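Local coordinates for protein acetone carboxylase alpha subunit (Xanthobacter autotrophicus Py2, PDB 5M45) that forms the alpha subunit of a bacterial carboxylase, a metal-containing protein of the hydantoinase B/oxoprolinase family that works within a larger multi-chain assembly, at residues A[651-663]-A[672-684]. Residues are numbered along the deposited sequence; the frame is centred on the assembly and turned at random.
Sequences RFAGEVYGVVVRK and DETATAAARAQIR. Unlike the reference sequence in segment 672-684: Thr674 (reference Ala), Ala675 (reference Gly).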
ATOM      1  N   ARG A 651     -17.168 -42.117  24.522  1.00 22.42           N
ATOM      2  CA  ARG A 651     -15.945 -42.777  24.962  1.00 23.23           C
ATOM      3  C   ARG A 651     -15.127 -42.019  25.989  1.00 23.95           C
ATOM      4  O   ARG A 651     -14.320 -42.622  26.673  1.00 25.25           O
ATOM      5  CB  ARG A 651     -15.091 -43.189  23.755  1.00 24.09           C
ATOM      6  CG  ARG A 651     -14.478 -42.022  22.961  1.00 23.80           C
ATOM      7  CD  ARG A 651     -14.369 -42.431  21.466  1.00 23.66           C
ATOM      8  NE  ARG A 651     -13.681 -41.477  20.553  1.00 22.71           N
ATOM      9  CZ  ARG A 651     -12.399 -41.142  20.670  1.00 22.63           C
ATOM     10  NH1 ARG A 651     -11.783 -40.321  19.820  1.00 22.10           N
ATOM     11  NH2 ARG A 651     -11.678 -41.607  21.691  1.00 22.76           N
ATOM     12  N   PHE A 652     -15.357 -40.722  26.186  1.00 22.79           N
ATOM     13  CA  PHE A 652     -14.656 -40.003  27.237  1.00 21.86           C
ATOM     14  C   PHE A 652     -15.373 -39.997  28.587  1.00 21.10           C
ATOM     15  O   PHE A 652     -14.799 -39.555  29.593  1.00 22.21           O
ATOM     16  CB  PHE A 652     -14.350 -38.568  26.751  1.00 21.51           C
ATOM     17  CG  PHE A 652     -13.397 -38.549  25.611  1.00 21.77           C
ATOM     18  CD1 PHE A 652     -12.039 -38.825  25.827  1.00 22.15           C
ATOM     19  CD2 PHE A 652     -13.841 -38.335  24.319  1.00 22.18           C
ATOM     20  CE1 PHE A 652     -11.124 -38.850  24.775  1.00 22.09           C
ATOM     21  CE2 PHE A 652     -12.937 -38.374  23.250  1.00 22.32           C
ATOM     22  CZ  PHE A 652     -11.571 -38.602  23.483  1.00 22.29           C
ATOM     23  N   ALA A 653     -16.622 -40.451  28.656  1.00 20.25           N
ATOM     24  CA  ALA A 653     -17.364 -40.419  29.940  1.00 20.29           C
ATOM     25  C   ALA A 653     -16.648 -41.174  31.047  1.00 20.25           C
ATOM     26  O   ALA A 653     -16.516 -40.664  32.176  1.00 19.56           O
ATOM     27  CB  ALA A 653     -18.765 -40.960  29.771  1.00 20.54           C
ATOM     28  N   GLY A 654     -16.188 -42.379  30.715  1.00 20.77           N
ATOM     29  CA  GLY A 654     -15.452 -43.235  31.642  1.00 21.26           C
ATOM     30  C   GLY A 654     -14.092 -42.683  31.980  1.00 21.82           C
ATOM     31  O   GLY A 654     -13.783 -42.499  33.141  1.00 22.12           O
ATOM     32  N   GLU A 655     -13.272 -42.391  30.975  1.00 22.26           N
ATOM     33  CA  GLU A 655     -11.871 -42.028  31.219  1.00 22.50           C
ATOM     34  C   GLU A 655     -11.704 -40.648  31.878  1.00 21.33           C
ATOM     35  O   GLU A 655     -10.913 -40.491  32.802  1.00 21.20           O
ATOM     36  CB  GLU A 655     -11.085 -42.066  29.909  1.00 24.15           C
ATOM     37  CG  GLU A 655      -9.570 -41.818  30.079  1.00 26.29           C
ATOM     38  CD  GLU A 655      -8.767 -43.032  30.570  1.00 28.40           C
ATOM     39  OE1 GLU A 655      -9.208 -44.143  30.298  1.00 31.02           O
ATOM     40  OE2 GLU A 655      -7.698 -42.871  31.239  1.00 30.68           O
ATOM     41  N   VAL A 656     -12.473 -39.668  31.427  1.00 20.11           N
ATOM     42  CA  VAL A 656     -12.346 -38.282  31.907  1.00 19.20           C
ATOM     43  C   VAL A 656     -13.144 -38.025  33.197  1.00 18.89           C
ATOM     44  O   VAL A 656     -12.606 -37.474  34.161  1.00 18.69           O
ATOM     45  CB  VAL A 656     -12.780 -37.302  30.797  1.00 19.13           C
ATOM     46  CG1 VAL A 656     -12.836 -35.862  31.300  1.00 18.93           C
ATOM     47  CG2 VAL A 656     -11.830 -37.414  29.601  1.00 18.85           C
ATOM     48  N   TYR A 657     -14.422 -38.419  33.211  1.00 18.70           N
ATOM     49  CA  TYR A 657     -15.325 -38.077  34.311  1.00 18.65           C
ATOM     50  C   TYR A 657     -15.599 -39.232  35.286  1.00 19.19           C
ATOM     51  O   TYR A 657     -16.199 -39.004  36.353  1.00 19.24           O
ATOM     52  CB  TYR A 657     -16.658 -37.582  33.724  1.00 18.46           C
ATOM     53  CG  TYR A 657     -16.568 -36.356  32.833  1.00 17.76           C
ATOM     54  CD1 TYR A 657     -16.529 -35.075  33.398  1.00 17.78           C
ATOM     55  CD2 TYR A 657     -16.582 -36.454  31.459  1.00 17.47           C
ATOM     56  CE1 TYR A 657     -16.470 -33.949  32.608  1.00 17.41           C
ATOM     57  CE2 TYR A 657     -16.535 -35.330  30.663  1.00 17.15           C
ATOM     58  CZ  TYR A 657     -16.465 -34.069  31.232  1.00 17.20           C
ATOM     59  OH  TYR A 657     -16.393 -32.931  30.447  1.00 16.67           O
ATOM     60  N   GLY A 658     -15.172 -40.445  34.941  1.00 17.01           N
ATOM     61  CA  GLY A 658     -15.428 -41.622  35.767  1.00 18.09           C
ATOM     62  C   GLY A 658     -16.895 -42.007  35.823  1.00 18.72           C
ATOM     63  O   GLY A 658     -17.341 -42.639  36.798  1.00 18.69           O
ATOM     64  N   VAL A 659     -17.660 -41.630  34.791  1.00 19.01           N
ATOM     65  CA  VAL A 659     -19.101 -41.908  34.775  1.00 20.01           C
ATOM     66  C   VAL A 659     -19.393 -43.072  33.827  1.00 21.22           C
ATOM     67  O   VAL A 659     -18.921 -43.092  32.680  1.00 20.85           O
ATOM     68  CB  VAL A 659     -19.916 -40.635  34.389  1.00 19.66           C
ATOM     69  CG1 VAL A 659     -21.407 -40.942  34.261  1.00 20.35           C
ATOM     70  CG2 VAL A 659     -19.686 -39.513  35.406  1.00 19.10           C
ATOM     71  N   VAL A 660     -20.140 -44.060  34.333  1.00 22.64           N
ATOM     72  CA  VAL A 660     -20.583 -45.199  33.533  1.00 24.07           C
ATOM     73  C   VAL A 660     -21.997 -44.922  33.031  1.00 24.86           C
ATOM     74  O   VAL A 660     -22.922 -44.754  33.825  1.00 24.71           O
ATOM     75  CB  VAL A 660     -20.549 -46.512  34.348  1.00 25.20           C
ATOM     76  CG1 VAL A 660     -21.021 -47.698  33.490  1.00 25.96           C
ATOM     77  CG2 VAL A 660     -19.137 -46.753  34.897  1.00 25.15           C
ATOM     78  N   VAL A 661     -22.153 -44.859  31.714  1.00 26.33           N
ATOM     79  CA  VAL A 661     -23.479 -44.731  31.074  1.00 28.54           C
ATOM     80  C   VAL A 661     -23.846 -45.962  30.282  1.00 30.83           C
ATOM     81  O   VAL A 661     -22.964 -46.710  29.885  1.00 30.43           O
ATOM     82  CB  VAL A 661     -23.577 -43.476  30.159  1.00 28.39           C
ATOM     83  CG1 VAL A 661     -23.383 -42.211  30.988  1.00 27.84           C
ATOM     84  CG2 VAL A 661     -22.587 -43.519  29.014  1.00 28.25           C
ATOM     85  N   ARG A 662     -25.155 -46.161  30.105  1.00 34.19           N
ATOM     86  CA  ARG A 662     -25.730 -47.225  29.274  1.00 38.24           C
ATOM     87  C   ARG A 662     -26.956 -46.748  28.529  1.00 38.09           C
ATOM     88  O   ARG A 662     -27.749 -45.991  29.039  1.00 35.80           O
ATOM     89  CB  ARG A 662     -26.159 -48.426  30.090  1.00 41.89           C
ATOM     90  CG  ARG A 662     -25.097 -49.536  30.020  1.00 45.94           C
ATOM     91  CD  ARG A 662     -25.488 -50.877  30.606  1.00 50.76           C
ATOM     92  NE  ARG A 662     -25.921 -50.823  31.994  1.00 52.81           N
ATOM     93  CZ  ARG A 662     -25.125 -50.694  33.056  1.00 54.37           C
ATOM     94  NH1 ARG A 662     -25.708 -50.668  34.237  1.00 56.67           N
ATOM     95  NH2 ARG A 662     -23.789 -50.562  32.997  1.00 53.02           N
ATOM     96  N   LYS A 663     -27.128 -47.295  27.339  1.00 40.96           N
ATOM     97  CA  LYS A 663     -28.194 -46.933  26.441  1.00 44.16           C
ATOM     98  C   LYS A 663     -29.463 -47.644  26.887  1.00 47.05           C
ATOM     99  O   LYS A 663     -29.473 -48.867  27.053  1.00 49.01           O
ATOM    100  CB  LYS A 663     -27.792 -47.327  25.013  1.00 46.07           C
ATOM    101  CG  LYS A 663     -28.171 -46.324  23.942  1.00 47.86           C
ATOM    102  CD  LYS A 663     -27.374 -46.478  22.662  1.00 49.90           C
ATOM    103  CE  LYS A 663     -28.288 -46.559  21.448  1.00 53.30           C
ATOM    104  NZ  LYS A 663     -27.503 -46.535  20.186  1.00 54.73           N
ATOM    105  N   ASP A 672     -25.445 -45.420  35.335  1.00 26.03           N
ATOM    106  CA  ASP A 672     -25.320 -46.524  36.329  1.00 27.87           C
ATOM    107  C   ASP A 672     -24.629 -45.962  37.580  1.00 28.25           C
ATOM    108  O   ASP A 672     -23.407 -45.799  37.596  1.00 27.09           O
ATOM    109  CB  ASP A 672     -24.524 -47.723  35.737  1.00 28.58           C
ATOM    110  CG  ASP A 672     -24.445 -48.910  36.676  1.00 29.20           C
ATOM    111  OD1 ASP A 672     -24.556 -48.770  37.912  1.00 29.95           O
ATOM    112  OD2 ASP A 672     -24.258 -50.027  36.159  1.00 30.20           O
ATOM    113  N   GLU A 673     -25.413 -45.679  38.624  1.00 29.55           N
ATOM    114  CA  GLU A 673     -24.925 -44.977  39.805  1.00 30.75           C
ATOM    115  C   GLU A 673     -23.903 -45.809  40.614  1.00 30.53           C
ATOM    116  O   GLU A 673     -22.908 -45.251  41.095  1.00 29.84           O
ATOM    117  CB  GLU A 673     -26.111 -44.451  40.679  1.00 32.67           C
ATOM    118  CG  GLU A 673     -26.804 -43.150  40.194  1.00 34.44           C
ATOM    119  CD  GLU A 673     -27.946 -43.355  39.177  1.00 37.20           C
ATOM    120  OE1 GLU A 673     -28.605 -42.365  38.706  1.00 38.36           O
ATOM    121  OE2 GLU A 673     -28.249 -44.552  38.893  1.00 39.93           O
ATOM    122  N   THR A 674     -24.133 -47.119  40.737  1.00 31.60           N
ATOM    123  CA  THR A 674     -23.223 -48.019  41.469  1.00 31.88           C
ATOM    124  C   THR A 674     -21.876 -48.188  40.749  1.00 30.29           C
ATOM    125  O   THR A 674     -20.812 -48.104  41.368  1.00 30.68           O
ATOM    126  CB  THR A 674     -23.856 -49.420  41.708  1.00 33.08           C
ATOM    127  OG1 THR A 674     -24.954 -49.296  42.610  1.00 34.73           O
ATOM    128  CG2 THR A 674     -22.855 -50.407  42.327  1.00 33.17           C
ATOM    129  N   ALA A 675     -21.939 -48.449  39.449  1.00 29.07           N
ATOM    130  CA  ALA A 675     -20.732 -48.650  38.647  1.00 27.54           C
ATOM    131  C   ALA A 675     -19.916 -47.336  38.532  1.00 25.77           C
ATOM    132  O   ALA A 675     -18.678 -47.381  38.459  1.00 24.94           O
ATOM    133  CB  ALA A 675     -21.105 -49.195  37.283  1.00 27.52           C
ATOM    134  N   THR A 676     -20.610 -46.188  38.551  1.00 24.47           N
ATOM    135  CA  THR A 676     -19.963 -44.862  38.527  1.00 23.34           C
ATOM    136  C   THR A 676     -19.171 -44.607  39.844  1.00 22.86           C
ATOM    137  O   THR A 676     -18.026 -44.099  39.826  1.00 22.33           O
ATOM    138  CB  THR A 676     -21.022 -43.737  38.278  1.00 22.88           C
ATOM    139  OG1 THR A 676     -21.523 -43.835  36.943  1.00 22.28           O
ATOM    140  CG2 THR A 676     -20.451 -42.307  38.475  1.00 22.36           C
ATOM    141  N   ALA A 677     -19.783 -44.921  40.979  1.00 23.34           N
ATOM    142  CA  ALA A 677     -19.094 -44.772  42.279  1.00 23.88           C
ATOM    143  C   ALA A 677     -17.817 -45.617  42.322  1.00 24.14           C
ATOM    144  O   ALA A 677     -16.786 -45.126  42.777  1.00 24.39           O
ATOM    145  CB  ALA A 677     -20.009 -45.121  43.457  1.00 24.56           C
ATOM    146  N   ALA A 678     -17.886 -46.854  41.813  1.00 24.24           N
ATOM    147  CA  ALA A 678     -16.733 -47.748  41.766  1.00 24.31           C
ATOM    148  C   ALA A 678     -15.677 -47.231  40.798  1.00 23.50           C
ATOM    149  O   ALA A 678     -14.488 -47.299  41.113  1.00 23.30           O
ATOM    150  CB  ALA A 678     -17.132 -49.157  41.370  1.00 24.81           C
ATOM    151  N   ALA A 679     -16.094 -46.733  39.630  1.00 22.49           N
ATOM    152  CA  ALA A 679     -15.132 -46.192  38.659  1.00 21.55           C
ATOM    153  C   ALA A 679     -14.359 -44.975  39.197  1.00 20.68           C
ATOM    154  O   ALA A 679     -13.147 -44.850  38.935  1.00 20.52           O
ATOM    155  CB  ALA A 679     -15.795 -45.860  37.358  1.00 21.21           C
ATOM    156  N   ARG A 680     -15.059 -44.100  39.925  1.00 20.01           N
ATOM    157  CA  ARG A 680     -14.444 -42.923  40.519  1.00 19.74           C
ATOM    158  C   ARG A 680     -13.481 -43.277  41.671  1.00 20.25           C
ATOM    159  O   ARG A 680     -12.412 -42.709  41.777  1.00 19.75           O
ATOM    160  CB  ARG A 680     -15.509 -41.893  40.955  1.00 19.22           C
ATOM    161  CG  ARG A 680     -16.190 -41.256  39.740  1.00 18.38           C
ATOM    162  CD  ARG A 680     -17.371 -40.342  40.033  1.00 17.95           C
ATOM    163  NE  ARG A 680     -17.528 -39.376  38.940  1.00 17.24           N
ATOM    164  CZ  ARG A 680     -18.353 -38.329  38.933  1.00 17.01           C
ATOM    165  NH1 ARG A 680     -19.193 -38.108  39.932  1.00 16.88           N
ATOM    166  NH2 ARG A 680     -18.320 -37.486  37.908  1.00 16.65           N
ATOM    167  N   ALA A 681     -13.849 -44.235  42.513  1.00 21.57           N
ATOM    168  CA  ALA A 681     -12.927 -44.767  43.541  1.00 22.72           C
ATOM    169  C   ALA A 681     -11.641 -45.352  42.925  1.00 23.25           C
ATOM    170  O   ALA A 681     -10.536 -45.135  43.429  1.00 23.89           O
ATOM    171  CB  ALA A 681     -13.636 -45.817  44.387  1.00 23.42           C
ATOM    172  N   GLN A 682     -11.791 -46.057  41.813  1.00 23.65           N
ATOM    173  CA  GLN A 682     -10.651 -46.628  41.112  1.00 23.88           C
ATOM    174  C   GLN A 682      -9.752 -45.556  40.428  1.00 22.55           C
ATOM    175  O   GLN A 682      -8.521 -45.660  40.488  1.00 22.03           O
ATOM    176  CB  GLN A 682     -11.149 -47.706  40.135  1.00 24.88           C
ATOM    177  CG  GLN A 682     -10.073 -48.369  39.291  1.00 25.61           C
ATOM    178  CD  GLN A 682      -9.056 -49.153  40.141  1.00 26.25           C
ATOM    179  OE1 GLN A 682      -9.424 -50.006  40.924  1.00 27.75           O
ATOM    180  NE2 GLN A 682      -7.797 -48.769  40.057  1.00 25.97           N
ATOM    181  N   ILE A 683     -10.349 -44.534  39.833  1.00 21.86           N
ATOM    182  CA  ILE A 683      -9.559 -43.432  39.258  1.00 20.57           C
ATOM    183  C   ILE A 683      -8.723 -42.688  40.331  1.00 20.13           C
ATOM    184  O   ILE A 683      -7.583 -42.300  40.063  1.00 19.06           O
ATOM    185  CB  ILE A 683     -10.453 -42.487  38.409  1.00 20.19           C
ATOM    186  CG1 ILE A 683     -10.820 -43.183  37.081  1.00 20.47           C
ATOM    187  CG2 ILE A 683      -9.756 -41.170  38.086  1.00 19.26           C
ATOM    188  CD1 ILE A 683     -11.949 -42.526  36.342  1.00 20.34           C
ATOM    189  N   ARG A 684      -9.272 -42.505  41.529  1.00 20.20           N
ATOM    190  CA  ARG A 684      -8.476 -41.915  42.634  1.00 20.86           C
ATOM    191  C   ARG A 684      -7.208 -42.738  42.920  1.00 21.31           C
ATOM    192  O   ARG A 684      -6.094 -42.185  43.058  1.00 20.79           O
ATOM    193  CB  ARG A 684      -9.311 -41.732  43.905  1.00 21.26           C
ATOM    194  CG  ARG A 684     -10.356 -40.631  43.759  1.00 21.62           C
ATOM    195  CD  ARG A 684     -11.278 -40.456  44.961  1.00 22.82           C
ATOM    196  NE  ARG A 684     -12.214 -39.397  44.638  1.00 23.08           N
ATOM    197  CZ  ARG A 684     -11.972 -38.085  44.698  1.00 23.57           C
ATOM    198  NH1 ARG A 684     -10.807 -37.603  45.184  1.00 24.14           N
ATOM    199  NH2 ARG A 684     -12.921 -37.227  44.286  1.00 23.33           N
TER
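Arg680 reaches from helix 673-684 to the C-terminal end of the short helix 652-657 and grips Tyr657 O with two nitrogens, NE at 2.9 Å and NH2 at 3.0 Å. The carbonyl oxygen lies in the guanidinium plane, and NE meets it nearly head-on, with a C=O...N angle of 162°. Arginine suits this place because its extended chain carries a flat, multiply donating group; one face is covered by Val659 CG2, and NH2 also bonds Arg634 O. Gly658, with positive phi, turns the chain out of the helix; lacking a side chain, it leaves room for Arg680 CG as well as Ile683 CD1, while its carbonyl lies against Ala679 CB.

Beyond this turn the chain runs along the helix toward its N-terminus. Thr676 OG1 accepts from Val660 N (3.0 Å) and donates to Asp672 O, tying Val660 to the helix's first turn as no apolar side chain could. Val660 CG2 lies over Ala675 O and CB, with Ala679 CB farther off. Asp672 N returns a bond to Val660 O. Chi1 of -176° sets the Asp672 carboxylate beside its carbonyl carbon, where OD1 receives Ala675 N from above the carboxylate plane and OD2 meets the guanidinium edge of Arg662, bent at chi3, in a salt bridge, guanidinium and carboxylate planes 88° apart.

Outside, helix 636-645 packs on Val659 and Val661. A beta-hairpin, 661-663 with 669-671, joins the segments, its second strand leading directly into helix 673-690. Asp672 thus caps that helix's start, while the Arg680 guanidinium binds a carbonyl ending 652-657, each probably favourable to the helix dipole.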